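Local coordinates for protein acyl-CoA dehydrogenase (Thermus thermophilus, PDB 2Z1Q) that probably catalyses the FAD-dependent oxidation of saturated acyl-CoA thioesters to 2,3-dehydroacyl-CoA, at residues 26-31 / 319-324; 40-45 / 67-72; 315-320 / 496-501. One frame throughout, in Å; residues are numbered along the deposited sequence.

Interaction 1 (26-31 / 319-324); sequences EDFDES and AVYRTV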
loop_
_atom_site.group_PDB
_atom_site.type_symbol
_atom_site.label_atom_id
_atom_site.label_comp_id
_atom_site.label_asym_id
_atom_site.label_seq_id
_atom_site.Cartn_x
_atom_site.Cartn_y
_atom_site.Cartn_z
ATOM N N GLU B 26 19.901 -16.460 -15.447
ATOM C CA GLU B 26 21.269 -16.701 -15.894
ATOM C C GLU B 26 21.318 -17.723 -17.031
ATOM O O GLU B 26 22.395 -18.093 -17.497
ATOM C CB GLU B 26 22.166 -17.144 -14.726
ATOM C CG GLU B 26 21.468 -17.939 -13.646
ATOM C CD GLU B 26 20.599 -17.091 -12.725
ATOM O OE1 GLU B 26 19.650 -17.658 -12.151
ATOM O OE2 GLU B 26 20.865 -15.873 -12.558
ATOM N N ASP B 27 20.149 -18.172 -17.486
ATOM C CA ASP B 27 20.086 -19.117 -18.601
ATOM C C ASP B 27 19.752 -18.367 -19.889
ATOM O O ASP B 27 19.475 -18.982 -20.914
ATOM C CB ASP B 27 19.012 -20.177 -18.367
ATOM C CG ASP B 27 19.432 -21.235 -17.375
ATOM O OD1 ASP B 27 18.554 -21.710 -16.630
ATOM O OD2 ASP B 27 20.625 -21.604 -17.349
ATOM N N PHE B 28 19.766 -17.038 -19.821
ATOM C CA PHE B 28 19.462 -16.199 -20.981
ATOM C C PHE B 28 20.555 -16.351 -22.039
ATOM O O PHE B 28 21.723 -16.098 -21.758
ATOM C CB PHE B 28 19.369 -14.719 -20.555
ATOM C CG PHE B 28 18.116 -14.367 -19.770
ATOM C CD1 PHE B 28 18.055 -13.187 -19.030
ATOM C CD2 PHE B 28 16.995 -15.198 -19.789
ATOM C CE1 PHE B 28 16.893 -12.841 -18.318
ATOM C CE2 PHE B 28 15.837 -14.861 -19.084
ATOM C CZ PHE B 28 15.786 -13.681 -18.347
ATOM N N ASP B 29 20.194 -16.767 -23.249
ATOM C CA ASP B 29 21.211 -16.897 -24.290
ATOM C C ASP B 29 21.515 -15.485 -24.784
ATOM O O ASP B 29 20.703 -14.576 -24.609
ATOM C CB ASP B 29 20.729 -17.786 -25.441
ATOM C CG ASP B 29 19.713 -17.102 -26.327
ATOM O OD1 ASP B 29 20.070 -16.088 -26.957
ATOM O OD2 ASP B 29 18.563 -17.585 -26.397
ATOM N N GLU B 30 22.684 -15.304 -25.384
ATOM C CA GLU B 30 23.116 -13.999 -25.873
ATOM C C GLU B 30 22.079 -13.172 -26.622
ATOM O O GLU B 30 22.087 -11.943 -26.552
ATOM C CB GLU B 30 24.373 -14.168 -26.731
ATOM C CG GLU B 30 25.617 -13.746 -25.996
ATOM C CD GLU B 30 25.634 -12.248 -25.747
ATOM O OE1 GLU B 30 26.107 -11.820 -24.671
ATOM O OE2 GLU B 30 25.175 -11.498 -26.639
ATOM N N SER B 31 21.194 -13.849 -27.341
ATOM C CA SER B 31 20.145 -13.178 -28.091
ATOM C C SER B 31 19.237 -12.379 -27.150
ATOM O O SER B 31 18.903 -11.222 -27.428
ATOM C CB SER B 31 19.325 -14.209 -28.856
ATOM O OG SER B 31 17.941 -13.976 -28.692
ATOM N N ALA B 319 10.069 -17.170 -10.334
ATOM C CA ALA B 319 8.811 -17.769 -10.757
ATOM C C ALA B 319 8.405 -17.321 -12.171
ATOM O O ALA B 319 7.912 -18.128 -12.961
ATOM C CB ALA B 319 7.710 -17.437 -9.760
ATOM N N VAL B 320 8.622 -16.048 -12.495
ATOM C CA VAL B 320 8.255 -15.519 -13.811
ATOM C C VAL B 320 8.980 -16.178 -14.992
ATOM O O VAL B 320 8.345 -16.651 -15.937
ATOM C CB VAL B 320 8.516 -13.998 -13.910
ATOM C CG1 VAL B 320 8.318 -13.539 -15.346
ATOM C CG2 VAL B 320 7.573 -13.238 -12.999
ATOM N N TYR B 321 10.305 -16.191 -14.942
ATOM C CA TYR B 321 11.072 -16.762 -16.032
ATOM C C TYR B 321 11.048 -18.272 -16.064
ATOM O O TYR B 321 11.326 -18.874 -17.092
ATOM C CB TYR B 321 12.494 -16.220 -16.003
ATOM C CG TYR B 321 12.536 -14.796 -16.496
ATOM C CD1 TYR B 321 12.322 -14.497 -17.843
ATOM C CD2 TYR B 321 12.712 -13.742 -15.605
ATOM C CE1 TYR B 321 12.277 -13.180 -18.289
ATOM C CE2 TYR B 321 12.662 -12.425 -16.040
ATOM C CZ TYR B 321 12.445 -12.149 -17.374
ATOM O OH TYR B 321 12.384 -10.835 -17.767
ATOM N N ARG B 322 10.696 -18.885 -14.943
ATOM C CA ARG B 322 10.602 -20.329 -14.929
ATOM C C ARG B 322 9.318 -20.620 -15.710
ATOM O O ARG B 322 9.266 -21.549 -16.517
ATOM C CB ARG B 322 10.511 -20.842 -13.486
ATOM C CG ARG B 322 10.160 -22.318 -13.374
ATOM C CD ARG B 322 9.911 -22.747 -11.927
ATOM N NE ARG B 322 9.109 -23.970 -11.901
ATOM C CZ ARG B 322 8.608 -24.541 -10.808
ATOM N NH1 ARG B 322 7.892 -25.652 -10.925
ATOM N NH2 ARG B 322 8.809 -24.013 -9.606
ATOM N N THR B 323 8.293 -19.802 -15.472
ATOM C CA THR B 323 7.011 -19.958 -16.158
ATOM C C THR B 323 7.175 -19.801 -17.669
ATOM O O THR B 323 6.694 -20.628 -18.433
ATOM C CB THR B 323 5.968 -18.906 -15.696
ATOM O OG1 THR B 323 5.673 -19.082 -14.305
ATOM C CG2 THR B 323 4.685 -19.046 -16.512
ATOM N N VAL B 324 7.844 -18.731 -18.092
ATOM C CA VAL B 324 8.058 -18.453 -19.517
ATOM C C VAL B 324 8.949 -19.523 -20.145
ATOM O O VAL B 324 8.764 -19.901 -21.302
ATOM C CB VAL B 324 8.693 -17.044 -19.732
ATOM C CG1 VAL B 324 8.803 -16.728 -21.220
ATOM C CG2 VAL B 324 7.832 -15.989 -19.061
#
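F28 meets Y321 of helix 300-331 in a T-shaped aromatic pair, the one point at which 26-31 touches 319-324, and the residues that flank it tie the same chain to a second helix. E26 and D27, in the 3-10 turn just before F28, pair with R498 and R501 of helix 476-502. The phenyl ring follows. With CG anti to the carbonyl carbon (chi1 -73°), it carries its outer edge to the tyrosine: CZ of F28 stands over the centre of the Y321 ring, 3.5 Å from CE1 of Y321, while CE2 of F28 comes within 3.7 Å of CD1 of Y321. The ring planes are 77° apart and the centroids 5.0 Å. Beyond the stack, OH of Y321 is hydrogen-bonded to E98 of helix 90-99, whose V95 touches the side chains of both F28 and Y321. Were Y321 an alanine, the edge of F28 would probably lose its aromatic face and E98 its phenol partner. Between the rings there is thus no hydrogen bond, only edge C-H groups set against a pi face, whereas the tyrosine hydroxyl is satisfied by a third helix.

Interaction 2 (40-45 / 67-72); sequences RTFVER and RKAGEL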
loop_
_atom_site.group_PDB
_atom_site.type_symbol
_atom_site.label_atom_id
_atom_site.label_comp_id
_atom_site.label_asym_id
_atom_site.label_seq_id
_atom_site.Cartn_x
_atom_site.Cartn_y
_atom_site.Cartn_z
ATOM N N ARG B 40 17.150 -1.353 -22.608
ATOM C CA ARG B 40 17.727 -0.501 -21.575
ATOM C C ARG B 40 18.252 0.804 -22.182
ATOM O O ARG B 40 18.129 1.873 -21.571
ATOM C CB ARG B 40 18.857 -1.232 -20.845
ATOM C CG ARG B 40 18.401 -2.080 -19.647
ATOM C CD ARG B 40 19.561 -2.849 -19.000
ATOM N NE ARG B 40 19.775 -4.168 -19.604
ATOM C CZ ARG B 40 20.964 -4.644 -19.973
ATOM N NH1 ARG B 40 22.059 -3.908 -19.808
ATOM N NH2 ARG B 40 21.065 -5.855 -20.510
ATOM N N THR B 41 18.821 0.715 -23.382
ATOM C CA THR B 41 19.360 1.891 -24.054
ATOM C C THR B 41 18.213 2.790 -24.514
ATOM O O THR B 41 18.239 4.005 -24.320
ATOM C CB THR B 41 20.218 1.490 -25.272
ATOM O OG1 THR B 41 21.222 0.559 -24.856
ATOM C CG2 THR B 41 20.896 2.713 -25.877
ATOM N N PHE B 42 17.211 2.170 -25.126
ATOM C CA PHE B 42 16.026 2.868 -25.607
ATOM C C PHE B 42 15.364 3.678 -24.495
ATOM O O PHE B 42 14.910 4.800 -24.718
ATOM C CB PHE B 42 15.021 1.848 -26.145
ATOM C CG PHE B 42 13.710 2.451 -26.570
ATOM C CD1 PHE B 42 13.657 3.366 -27.615
ATOM C CD2 PHE B 42 12.522 2.083 -25.937
ATOM C CE1 PHE B 42 12.446 3.905 -28.028
ATOM C CE2 PHE B 42 11.303 2.619 -26.347
ATOM C CZ PHE B 42 11.269 3.532 -27.398
ATOM N N VAL B 43 15.321 3.107 -23.293
ATOM C CA VAL B 43 14.695 3.758 -22.147
ATOM C C VAL B 43 15.503 4.926 -21.616
ATOM O O VAL B 43 14.976 6.024 -21.425
ATOM C CB VAL B 43 14.467 2.748 -20.999
ATOM C CG1 VAL B 43 13.938 3.454 -19.755
ATOM C CG2 VAL B 43 13.500 1.685 -21.452
ATOM N N GLU B 44 16.783 4.687 -21.372
ATOM C CA GLU B 44 17.626 5.732 -20.842
ATOM C C GLU B 44 17.794 6.920 -21.787
ATOM O O GLU B 44 17.835 8.059 -21.340
ATOM C CB GLU B 44 18.998 5.165 -20.478
ATOM C CG GLU B 44 19.937 6.209 -19.884
ATOM C CD GLU B 44 21.400 5.878 -20.109
ATOM O OE1 GLU B 44 21.889 4.877 -19.539
ATOM O OE2 GLU B 44 22.063 6.623 -20.864
ATOM N N ARG B 45 17.870 6.675 -23.088
ATOM C CA ARG B 45 18.092 7.776 -24.015
ATOM C C ARG B 45 16.873 8.335 -24.755
ATOM O O ARG B 45 16.872 9.496 -25.153
ATOM C CB ARG B 45 19.142 7.376 -25.051
ATOM C CG ARG B 45 18.596 6.450 -26.118
ATOM C CD ARG B 45 19.595 6.221 -27.244
ATOM N NE ARG B 45 18.990 5.523 -28.377
ATOM C CZ ARG B 45 19.623 5.256 -29.516
ATOM N NH1 ARG B 45 20.887 5.625 -29.680
ATOM N NH2 ARG B 45 18.990 4.626 -30.499
ATOM N N ARG B 67 7.262 4.673 -32.701
ATOM C CA ARG B 67 7.897 4.491 -34.003
ATOM C C ARG B 67 9.343 4.042 -33.771
ATOM O O ARG B 67 9.820 3.106 -34.407
ATOM C CB ARG B 67 7.898 5.802 -34.794
ATOM C CG ARG B 67 6.940 5.865 -35.973
ATOM C CD ARG B 67 5.474 5.867 -35.547
ATOM N NE ARG B 67 4.642 6.526 -36.552
ATOM C CZ ARG B 67 3.314 6.568 -36.525
ATOM N NH1 ARG B 67 2.647 5.980 -35.539
ATOM N NH2 ARG B 67 2.654 7.210 -37.479
ATOM N N LYS B 68 10.036 4.705 -32.849
ATOM C CA LYS B 68 11.423 4.337 -32.558
ATOM C C LYS B 68 11.533 2.901 -32.057
ATOM O O LYS B 68 12.433 2.171 -32.466
ATOM C CB LYS B 68 12.042 5.282 -31.526
ATOM C CG LYS B 68 12.290 6.692 -32.038
ATOM C CD LYS B 68 12.917 7.578 -30.975
ATOM C CE LYS B 68 13.205 8.967 -31.530
ATOM N NZ LYS B 68 11.955 9.684 -31.898
ATOM N N ALA B 69 10.624 2.502 -31.168
ATOM C CA ALA B 69 10.637 1.146 -30.621
ATOM C C ALA B 69 10.380 0.146 -31.742
ATOM O O ALA B 69 10.855 -0.990 -31.702
ATOM C CB ALA B 69 9.570 1.000 -29.539
ATOM N N GLY B 70 9.620 0.582 -32.740
ATOM C CA GLY B 70 9.309 -0.278 -33.862
ATOM C C GLY B 70 10.513 -0.464 -34.766
ATOM O O GLY B 70 10.790 -1.571 -35.224
ATOM N N GLU B 71 11.242 0.611 -35.030
ATOM C CA GLU B 71 12.406 0.485 -35.886
ATOM C C GLU B 71 13.454 -0.397 -35.193
ATOM O O GLU B 71 14.295 -1.001 -35.854
ATOM C CB GLU B 71 12.986 1.866 -36.214
ATOM C CG GLU B 71 13.751 2.515 -35.089
ATOM C CD GLU B 71 14.225 3.916 -35.445
ATOM O OE1 GLU B 71 14.745 4.102 -36.566
ATOM O OE2 GLU B 71 14.079 4.829 -34.602
ATOM N N LEU B 72 13.381 -0.482 -33.864
ATOM C CA LEU B 72 14.325 -1.294 -33.087
ATOM C C LEU B 72 13.913 -2.761 -33.054
ATOM O O LEU B 72 14.639 -3.610 -32.539
ATOM C CB LEU B 72 14.422 -0.769 -31.651
ATOM C CG LEU B 72 15.118 0.577 -31.427
ATOM C CD1 LEU B 72 14.913 1.036 -29.994
ATOM C CD2 LEU B 72 16.599 0.442 -31.736
#
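Helices 30-54 and 62-71 come together here with F42 and A69 nearest, their CA atoms 7.6 Å apart. That spacing is bridged by one large side chain, as F42 points from the first helix toward the second and spreads its ring over a full turn, K68 to L72. Its CG lies anti to the backbone N (chi1 175°), which sends the ring out across the gap. Three aliphatic groups meet it there. CB of K68 sits at the ring edge, near the ring plane, 3.8 Å from CE1 of F42; the rest of the lysine chain leads away, and K68 also packs on E46. At the far end of the ring, the methyl of A69 approaches obliquely, CB lying 3.7 Å from CZ of F42. One branch of L72, also oblique to the ring, packs nearer the backbone, with its CD1 3.6 Å from CD1 of F42 and 3.9 Å from CB of F42. No hydrogen bond crosses the interface, so its cohesion comes from apolar contact. An aromatic side chain packed against alanine and leucine thus joins the first two helices of the helical N-terminal domain of the acyl-CoA dehydrogenase fold, away from the annotated FAD-binding residues.

Interaction 3 (315-320 / 496-501); sequences AAESAV and LLRARR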
loop_
_atom_site.group_PDB
_atom_site.type_symbol
_atom_site.label_atom_id
_atom_site.label_comp_id
_atom_site.label_asym_id
_atom_site.label_seq_id
_atom_site.Cartn_x
_atom_site.Cartn_y
_atom_site.Cartn_z
ATOM N N ALA B 315 12.251 -14.041 -5.579
ATOM C CA ALA B 315 11.223 -15.058 -5.700
ATOM C C ALA B 315 10.353 -14.815 -6.942
ATOM O O ALA B 315 10.182 -15.719 -7.758
ATOM C CB ALA B 315 10.355 -15.087 -4.437
ATOM N N ALA B 316 9.814 -13.604 -7.092
ATOM C CA ALA B 316 8.955 -13.298 -8.246
ATOM C C ALA B 316 9.714 -13.481 -9.563
ATOM O O ALA B 316 9.200 -14.055 -10.517
ATOM C CB ALA B 316 8.426 -11.865 -8.152
ATOM N N GLU B 317 10.938 -12.972 -9.596
ATOM C CA GLU B 317 11.762 -13.078 -10.791
ATOM C C GLU B 317 11.970 -14.541 -11.167
ATOM O O GLU B 317 11.909 -14.897 -12.341
ATOM C CB GLU B 317 13.138 -12.433 -10.566
ATOM C CG GLU B 317 13.974 -12.394 -11.846
ATOM C CD GLU B 317 15.454 -12.134 -11.590
ATOM O OE1 GLU B 317 16.121 -11.614 -12.507
ATOM O OE2 GLU B 317 15.955 -12.448 -10.482
ATOM N N SER B 318 12.223 -15.383 -10.169
ATOM C CA SER B 318 12.459 -16.794 -10.446
ATOM C C SER B 318 11.202 -17.463 -10.963
ATOM O O SER B 318 11.252 -18.233 -11.929
ATOM C CB SER B 318 12.956 -17.512 -9.183
ATOM O OG SER B 318 14.201 -16.990 -8.741
ATOM N N ALA B 319 10.069 -17.170 -10.334
ATOM C CA ALA B 319 8.811 -17.769 -10.757
ATOM C C ALA B 319 8.405 -17.321 -12.171
ATOM O O ALA B 319 7.912 -18.128 -12.961
ATOM C CB ALA B 319 7.710 -17.437 -9.760
ATOM N N VAL B 320 8.622 -16.048 -12.495
ATOM C CA VAL B 320 8.255 -15.519 -13.811
ATOM C C VAL B 320 8.980 -16.178 -14.992
ATOM O O VAL B 320 8.345 -16.651 -15.937
ATOM C CB VAL B 320 8.516 -13.998 -13.910
ATOM C CG1 VAL B 320 8.318 -13.539 -15.346
ATOM C CG2 VAL B 320 7.573 -13.238 -12.999
ATOM N N LEU B 496 14.057 -21.632 -4.747
ATOM C CA LEU B 496 15.007 -22.574 -4.152
ATOM C C LEU B 496 15.811 -23.338 -5.193
ATOM O O LEU B 496 17.029 -23.447 -5.086
ATOM C CB LEU B 496 14.268 -23.559 -3.239
ATOM C CG LEU B 496 14.395 -23.324 -1.728
ATOM C CD1 LEU B 496 13.209 -23.941 -1.003
ATOM C CD2 LEU B 496 15.711 -23.915 -1.223
ATOM N N LEU B 497 15.125 -23.868 -6.199
ATOM C CA LEU B 497 15.805 -24.617 -7.247
ATOM C C LEU B 497 16.822 -23.751 -7.973
ATOM O O LEU B 497 17.859 -24.244 -8.405
ATOM C CB LEU B 497 14.790 -25.176 -8.245
ATOM C CG LEU B 497 13.813 -26.207 -7.676
ATOM C CD1 LEU B 497 12.867 -26.681 -8.760
ATOM C CD2 LEU B 497 14.585 -27.379 -7.101
ATOM N N ARG B 498 16.535 -22.460 -8.108
ATOM C CA ARG B 498 17.462 -21.565 -8.789
ATOM C C ARG B 498 18.655 -21.262 -7.882
ATOM O O ARG B 498 19.788 -21.162 -8.353
ATOM C CB ARG B 498 16.760 -20.263 -9.202
ATOM C CG ARG B 498 17.688 -19.167 -9.764
ATOM C CD ARG B 498 16.925 -17.875 -10.073
ATOM N NE ARG B 498 17.811 -16.777 -10.468
ATOM C CZ ARG B 498 17.421 -15.512 -10.635
ATOM N NH1 ARG B 498 18.311 -14.592 -10.999
ATOM N NH2 ARG B 498 16.152 -15.160 -10.438
ATOM N N ALA B 499 18.401 -21.127 -6.583
ATOM C CA ALA B 499 19.465 -20.830 -5.634
ATOM C C ALA B 499 20.542 -21.929 -5.619
ATOM O O ALA B 499 21.718 -21.651 -5.379
ATOM C CB ALA B 499 18.887 -20.651 -4.234
ATOM N N ARG B 500 20.114 -23.167 -5.874
ATOM C CA ARG B 500 21.009 -24.327 -5.902
ATOM C C ARG B 500 21.997 -24.245 -7.063
ATOM O O ARG B 500 23.168 -24.598 -6.922
ATOM C CB ARG B 500 20.185 -25.622 -6.008
ATOM C CG ARG B 500 19.364 -25.938 -4.760
ATOM C CD ARG B 500 20.265 -26.242 -3.569
ATOM N NE ARG B 500 19.705 -25.798 -2.294
ATOM C CZ ARG B 500 18.605 -26.293 -1.734
ATOM N NH1 ARG B 500 18.184 -25.812 -0.570
ATOM N NH2 ARG B 500 17.930 -27.267 -2.326
ATOM N N ARG B 501 21.513 -23.777 -8.208
ATOM C CA ARG B 501 22.356 -23.629 -9.384
ATOM C C ARG B 501 23.158 -22.348 -9.286
ATOM O O ARG B 501 24.365 -22.333 -9.497
ATOM C CB ARG B 501 21.492 -23.567 -10.626
ATOM C CG ARG B 501 20.622 -24.776 -10.801
ATOM C CD ARG B 501 19.709 -24.541 -11.953
ATOM N NE ARG B 501 20.473 -24.138 -13.123
ATOM C CZ ARG B 501 19.931 -23.660 -14.236
ATOM N NH1 ARG B 501 20.705 -23.320 -15.257
ATOM N NH2 ARG B 501 18.616 -23.517 -14.323
HETATM O O HOH W 1 18.869 -12.026 -12.120
#
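A buried salt bridge, reinforced by a serine, joins helix 300-331 to helix 476-502 in the helical C-terminal part of the chain. R498 supplies the cation. Its CG is anti to the backbone N (chi1 172°) and the chain stays extended to NE, so that the guanidinium spans the gap between the two helices. NH2 of R498 gives the main bond, 2.7 Å to OE2 of E317 at an N-H...O angle of 158°. The acceptor lies near the guanidinium plane, yet the nitrogen stands well above the carboxylate plane, the two flat groups being turned 62° apart. NH1 of R498 adds a weak bond to the same OE2, at 3.2 Å. A water links the two groups as well, donating to OE1 of E317 and accepting from NH1 of R498. NH2 of R498 also reaches OG of S318 at 3.2 Å, a hydroxyl bonded as well to the carbonyl of Y314 one turn earlier. Neither charge rests on this pair alone: NE of R498 has E26 as a second partner, while E317 also meets K276 and the hydroxyl of Y573. Such a network would be expected to keep both groups ionised despite their burial. Around it, helix 252-288 packs V272 against E317, P25 from the N-terminal loop touches both E317 and R498, and helix 505-528 sets Y513 on A315 and L514 on L496.

Overall arrangement
Helix 300-331 carries both interaction 1 and interaction 3, which share A319 and V320 and have centres 11 Å apart. The N-terminal turn at 26-27 couples them directly: OE1 of E26 lies 2.6 Å from NE of R498, and OD2 of D27 lies 2.7 Å from NH1 of R501. Interaction 2 stands apart, about 22 Å from interaction 1 and 29 Å from interaction 3 between centres; helix 30-54 links it to interaction 1, within whose long chain loop it is nested. All three lie away from the annotated FAD-binding residues. Interaction 1, with these two salt bridges, joins the N- and C-terminal regions, while interactions 2 and 3 each pack helices within one region.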